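Local coordinates for protein positive phenol-degradative gene regulator (Ralstonia sp. E2, PDB 5FRY) that activates transcription of phenol-degradation genes, probably as an ATP-dependent enhancer-binding protein, its N-terminal sensory domain, given here, binding phenols, at the interface of chains A and B. Sequence-based numbering; all coordinates share one arbitrary frame. Chains: chain A/B, Positive phenol-degradative gene regulator.

The interface of chains A and B. Residues chain A 42-43, 46; chain B 39, 74, 77-78, 105, 157.
A:His43, the last residue of strand 37-43, reaches across the dimer to B:Asp78 on helix 60-84. Its ring nitrogen NE2 donates to carboxylate oxygen OD1 of B:Asp78 over 2.7 Å, nearly straight at the hydrogen (164°). The oxygen lies close to the imidazole plane, whereas the N-H meets the carboxylate from above its own plane, the two flat groups being turned 60° apart. The other carboxylate oxygen, B:Asp78 OD2, accepts the phenol hydroxyl OH of B:Tyr157 at 2.5 Å. This second-shell bond from helix 152-166 would restrain the rotation of the carboxylate. The other ring nitrogen, A:His43 ND1, makes a weak, bent hydrogen bond (2.9 Å) to the hydroxyl OG of B:Ser74, which lies well out of the ring plane.

Packing clamps the imidazole between B:Met39 and B:Ser74. Methyl CE of B:Met39 sits over the ring centre, 3.6 Å from the centroid of A:His43, in a CH-pi contact; bends at chi2 and chi3 (chi3 -75°) curl the flexible thioether onto this face. The opposite face meets B:Ser74 near its rim, where a small residue lets helix 60-84 come close, and methyl CB of A:Ala46 lies 3.3 Å from B:Ser74 OG. The carboxylate of B:Glu105 stands almost perpendicular to the ring, with OE2 3.5 Å from A:His43 CE1. Two nearby acids would tend to favour a protonated histidine.

Along the backbone, A:His43 and B:Met39 form an antiparallel bridge, joining the 37-43 strands of the two chains. Repeated by the two-fold axis, this contact ties strand to helix across the sensory-domain dimer. Because B:Tyr157 also lines the phenol pocket, the site may couple ligand binding to the dimer interface.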
loop_
_atom_site.group_PDB
_atom_site.type_symbol
_atom_site.label_atom_id
_atom_site.label_comp_id
_atom_site.label_asym_id
_atom_site.label_seq_id
_atom_site.Cartn_x
_atom_site.Cartn_y
_atom_site.Cartn_z
ATOM N N LEU A 42 3.296 2.379 -1.945
ATOM C CA LEU A 42 2.765 1.331 -2.806
ATOM C C LEU A 42 2.114 1.946 -4.031
ATOM O O LEU A 42 1.397 2.899 -3.897
ATOM C CB LEU A 42 1.751 0.469 -2.039
ATOM C CG LEU A 42 1.196 -0.736 -2.788
ATOM C CD1 LEU A 42 2.304 -1.707 -3.131
ATOM C CD2 LEU A 42 0.135 -1.425 -1.915
ATOM N N HIS A 43 2.394 1.405 -5.220
ATOM C CA HIS A 43 1.821 1.931 -6.468
ATOM C C HIS A 43 0.300 1.765 -6.467
ATOM O O HIS A 43 -0.208 0.684 -6.201
ATOM C CB HIS A 43 2.427 1.204 -7.667
ATOM C CG HIS A 43 3.927 1.189 -7.667
ATOM N ND1 HIS A 43 4.660 0.416 -6.794
ATOM C CD2 HIS A 43 4.830 1.875 -8.409
ATOM C CE1 HIS A 43 5.946 0.612 -7.004
ATOM N NE2 HIS A 43 6.076 1.497 -7.979
ATOM N N ALA A 46 -0.688 -1.063 -8.503
ATOM C CA ALA A 46 -0.522 -2.364 -7.870
ATOM C C ALA A 46 -1.734 -2.705 -6.986
ATOM O O ALA A 46 -2.189 -3.851 -6.932
ATOM C CB ALA A 46 0.752 -2.382 -7.052
ATOM N N MET B 39 1.351 6.993 -5.973
ATOM C CA MET B 39 1.660 6.110 -4.856
ATOM C C MET B 39 0.800 6.500 -3.666
ATOM O O MET B 39 0.316 7.624 -3.613
ATOM C CB MET B 39 3.134 6.227 -4.467
ATOM C CG MET B 39 4.114 6.239 -5.654
ATOM S SD MET B 39 4.281 4.646 -6.400
ATOM C CE MET B 39 5.301 3.800 -5.197
ATOM N N SER B 74 3.917 -3.740 -9.418
ATOM C CA SER B 74 4.810 -2.695 -8.911
ATOM C C SER B 74 6.152 -2.705 -9.642
ATOM O O SER B 74 6.639 -1.670 -10.073
ATOM C CB SER B 74 5.078 -2.872 -7.420
ATOM O OG SER B 74 4.013 -2.394 -6.631
ATOM N N ARG B 77 6.145 -1.396 -13.189
ATOM C CA ARG B 77 6.004 0.056 -13.285
ATOM C C ARG B 77 7.308 0.761 -12.961
ATOM O O ARG B 77 7.647 1.765 -13.591
ATOM C CB ARG B 77 4.901 0.579 -12.359
ATOM C CG ARG B 77 3.593 -0.177 -12.428
ATOM C CD ARG B 77 2.786 0.123 -13.682
ATOM N NE ARG B 77 1.404 -0.313 -13.487
ATOM C CZ ARG B 77 1.008 -1.581 -13.579
ATOM N NH1 ARG B 77 1.893 -2.534 -13.867
ATOM N NH2 ARG B 77 -0.263 -1.901 -13.384
ATOM N N ASP B 78 8.051 0.230 -11.994
ATOM C CA ASP B 78 9.296 0.870 -11.590
ATOM C C ASP B 78 10.350 0.676 -12.680
ATOM O O ASP B 78 11.204 1.527 -12.870
ATOM C CB ASP B 78 9.775 0.337 -10.240
ATOM C CG ASP B 78 9.095 1.026 -9.059
ATOM O OD1 ASP B 78 8.400 2.048 -9.275
ATOM O OD2 ASP B 78 9.281 0.561 -7.901
ATOM N N GLU B 105 11.019 2.886 -1.340
ATOM C CA GLU B 105 9.622 2.604 -1.106
ATOM C C GLU B 105 9.421 2.017 0.295
ATOM O O GLU B 105 8.286 1.781 0.712
ATOM C CB GLU B 105 9.080 1.666 -2.181
ATOM C CG GLU B 105 8.630 2.393 -3.462
ATOM C CD GLU B 105 8.737 1.541 -4.728
ATOM O OE1 GLU B 105 8.734 0.287 -4.661
ATOM O OE2 GLU B 105 8.861 2.142 -5.812
ATOM N N TYR B 157 8.030 -8.162 -6.989
ATOM C CA TYR B 157 8.667 -6.930 -7.468
ATOM C C TYR B 157 9.965 -7.191 -8.249
ATOM O O TYR B 157 10.137 -6.721 -9.378
ATOM C CB TYR B 157 8.948 -6.010 -6.283
ATOM C CG TYR B 157 9.548 -4.675 -6.658
ATOM C CD1 TYR B 157 10.899 -4.563 -7.010
ATOM C CD2 TYR B 157 8.776 -3.530 -6.650
ATOM C CE1 TYR B 157 11.447 -3.363 -7.358
ATOM C CE2 TYR B 157 9.321 -2.308 -7.005
ATOM C CZ TYR B 157 10.644 -2.232 -7.353
ATOM O OH TYR B 157 11.164 -1.014 -7.672
#